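Local coordinates for protein putative angiotensinogen (Lampetra fluviatilis, PDB 5INW) that binds heparin and acts as a serpin that inhibits thrombin, an inhibition that heparin promotes through a template mechanism, at residues H280-L285 / N342-L347. The protein carries 1 engineered substitution. Numbering follows the deposited sequence.
Sequences HQRAKL and NHYVQL
Strands 280-283 and 345-347 run antiparallel, 165° apart in direction, with Q281 opposite L347 and A283 opposite V345 as hydrogen-bonded pairs and R282 opposite Q346 as the non-hydrogen-bonded pair between them. At the first pair L347 N reaches Q281 O at 2.9 Å, nearly straight (174° at the hydrogen) and almost along the C=O axis; the return bond, Q281 N to L347 O, is 3.3 Å. At the second, V345 N lies 2.6 Å from A283 O but above the carbonyl plane, and its counterpart from A283 N to V345 O is weak.

The Y344 ring is sandwiched. Bent at chi3, R282 swings its guanidinium over one face, with CZ 4.2 Å from the ring centroid in a cation-pi contact; the planes are 51° apart, so this is not a flat stack. The extended K284 chain passes across the opposite face, CE lying 3.8 Å from the centroid as a CH-pi partner. Beside R282, the Q346 amide leans on the arginine's aliphatic part, NE2 being 3.6 Å from CG.

On the face bearing Q281, A283, V345 and L347 the packing is largely apolar: L285 CD1 crosses to L347 CD2 at 3.9 Å, and both leucines pack on L300 of strand 295-301.

By topology this is the s3C-s2C pairing of serpin sheet C, which the C-terminal peptide chain continues by parallel pairing with Q346 and L347. The chemistry implies a two-sided seam: a mostly apolar face with A283, V345 and L347 buried, and, at the exposed edge beside R282 and Q346, a Y344 ring held from opposite faces by the R282 guanidinium and the K284 hydrocarbon chain.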
loop_
_atom_site.group_PDB
_atom_site.type_symbol
_atom_site.label_atom_id
_atom_site.label_comp_id
_atom_site.label_asym_id
_atom_site.label_seq_id
_atom_site.Cartn_x
_atom_site.Cartn_y
_atom_site.Cartn_z
ATOM N N HIS A 280 -1.657 25.616 -5.609
ATOM C CA HIS A 280 -2.847 26.449 -5.434
ATOM C C HIS A 280 -3.796 26.353 -6.608
ATOM O O HIS A 280 -3.371 26.404 -7.776
ATOM C CB HIS A 280 -2.442 27.891 -5.237
ATOM C CG HIS A 280 -1.624 28.125 -4.019
ATOM N ND1 HIS A 280 -2.189 28.326 -2.780
ATOM C CD2 HIS A 280 -0.286 28.215 -3.849
ATOM C CE1 HIS A 280 -1.232 28.512 -1.890
ATOM N NE2 HIS A 280 -0.067 28.460 -2.514
ATOM N N GLN A 281 -5.083 26.218 -6.282
ATOM C CA GLN A 281 -6.128 26.119 -7.301
ATOM C C GLN A 281 -7.513 26.454 -6.735
ATOM O O GLN A 281 -7.831 26.296 -5.528
ATOM C CB GLN A 281 -6.191 24.744 -8.037
ATOM C CG GLN A 281 -6.692 23.567 -7.205
ATOM C CD GLN A 281 -6.797 22.260 -7.981
ATOM O OE1 GLN A 281 -6.332 22.132 -9.112
ATOM N NE2 GLN A 281 -7.405 21.281 -7.358
ATOM N N ARG A 282 -8.328 26.972 -7.639
ATOM C CA ARG A 282 -9.711 27.216 -7.375
ATOM C C ARG A 282 -10.433 26.203 -8.248
ATOM O O ARG A 282 -10.533 26.405 -9.463
ATOM C CB ARG A 282 -10.095 28.671 -7.701
ATOM C CG ARG A 282 -11.186 29.191 -6.779
ATOM C CD ARG A 282 -11.918 30.439 -7.262
ATOM N NE ARG A 282 -12.862 30.140 -8.338
ATOM C CZ ARG A 282 -13.789 30.973 -8.808
ATOM N NH1 ARG A 282 -13.932 32.197 -8.308
ATOM N NH2 ARG A 282 -14.589 30.573 -9.798
ATOM N N ALA A 283 -10.915 25.110 -7.646
ATOM C CA ALA A 283 -11.771 24.160 -8.375
ATOM C C ALA A 283 -12.966 23.658 -7.559
ATOM O O ALA A 283 -13.052 23.910 -6.354
ATOM C CB ALA A 283 -10.937 23.009 -8.893
ATOM N N LYS A 284 -13.870 22.957 -8.246
ATOM C CA LYS A 284 -15.074 22.357 -7.655
ATOM C C LYS A 284 -14.771 20.988 -7.010
ATOM O O LYS A 284 -14.824 19.954 -7.671
ATOM C CB LYS A 284 -16.157 22.203 -8.731
ATOM C CG LYS A 284 -16.483 23.502 -9.441
ATOM C CD LYS A 284 -17.622 23.355 -10.426
ATOM C CE LYS A 284 -17.827 24.684 -11.107
ATOM N NZ LYS A 284 -19.014 24.662 -11.990
ATOM N N LEU A 285 -14.503 20.985 -5.708
ATOM C CA LEU A 285 -14.094 19.794 -4.997
ATOM C C LEU A 285 -15.070 19.498 -3.911
ATOM O O LEU A 285 -15.569 20.409 -3.279
ATOM C CB LEU A 285 -12.729 20.036 -4.388
ATOM C CG LEU A 285 -11.684 20.409 -5.445
ATOM C CD1 LEU A 285 -10.410 20.937 -4.805
ATOM C CD2 LEU A 285 -11.382 19.212 -6.344
ATOM N N ASN A 342 -20.234 21.095 -5.139
ATOM C CA ASN A 342 -19.584 21.683 -6.314
ATOM C C ASN A 342 -20.034 23.115 -6.541
ATOM O O ASN A 342 -20.715 23.458 -7.517
ATOM C CB ASN A 342 -19.737 20.795 -7.550
ATOM C CG ASN A 342 -19.111 19.419 -7.347
ATOM O OD1 ASN A 342 -19.802 18.412 -7.360
ATOM N ND2 ASN A 342 -17.810 19.376 -7.128
ATOM N N HIS A 343 -19.678 23.909 -5.531
ATOM C CA HIS A 343 -19.247 25.274 -5.684
ATOM C C HIS A 343 -17.724 25.198 -5.601
ATOM O O HIS A 343 -17.171 24.320 -4.953
ATOM C CB HIS A 343 -19.820 26.171 -4.570
ATOM C CG HIS A 343 -21.281 25.966 -4.340
ATOM N ND1 HIS A 343 -22.247 26.644 -5.050
ATOM C CD2 HIS A 343 -21.940 25.118 -3.515
ATOM C CE1 HIS A 343 -23.442 26.245 -4.652
ATOM N NE2 HIS A 343 -23.284 25.321 -3.718
ATOM N N TYR A 344 -17.058 26.148 -6.243
ATOM C CA TYR A 344 -15.608 26.245 -6.232
ATOM C C TYR A 344 -15.019 26.357 -4.809
ATOM O O TYR A 344 -15.583 27.014 -3.927
ATOM C CB TYR A 344 -15.145 27.455 -7.064
ATOM C CG TYR A 344 -15.221 27.328 -8.597
ATOM C CD1 TYR A 344 -14.147 26.830 -9.334
ATOM C CD2 TYR A 344 -16.335 27.781 -9.306
ATOM C CE1 TYR A 344 -14.192 26.742 -10.716
ATOM C CE2 TYR A 344 -16.384 27.701 -10.694
ATOM C CZ TYR A 344 -15.307 27.182 -11.395
ATOM O OH TYR A 344 -15.361 27.105 -12.763
ATOM N N VAL A 345 -13.860 25.739 -4.624
ATOM C CA VAL A 345 -13.139 25.724 -3.353
ATOM C C VAL A 345 -11.728 26.283 -3.537
ATOM O O VAL A 345 -11.127 26.135 -4.623
ATOM C CB VAL A 345 -13.023 24.285 -2.827
ATOM C CG1 VAL A 345 -12.314 24.257 -1.484
ATOM C CG2 VAL A 345 -14.408 23.663 -2.716
ATOM N N GLN A 346 -11.200 26.893 -2.478
ATOM C CA GLN A 346 -9.835 27.407 -2.460
ATOM C C GLN A 346 -8.902 26.392 -1.831
ATOM O O GLN A 346 -8.903 26.217 -0.618
ATOM C CB GLN A 346 -9.783 28.693 -1.645
ATOM C CG GLN A 346 -10.570 29.840 -2.243
ATOM C CD GLN A 346 -9.909 30.404 -3.478
ATOM O OE1 GLN A 346 -8.883 29.871 -3.942
ATOM N NE2 GLN A 346 -10.482 31.482 -4.032
ATOM N N LEU A 347 -8.102 25.715 -2.651
ATOM C CA LEU A 347 -7.267 24.630 -2.138
ATOM C C LEU A 347 -5.823 25.034 -2.128
ATOM O O LEU A 347 -5.352 25.650 -3.077
ATOM C CB LEU A 347 -7.425 23.367 -2.971
ATOM C CG LEU A 347 -6.586 22.153 -2.536
ATOM C CD1 LEU A 347 -6.969 21.624 -1.175
ATOM C CD2 LEU A 347 -6.687 21.037 -3.570
#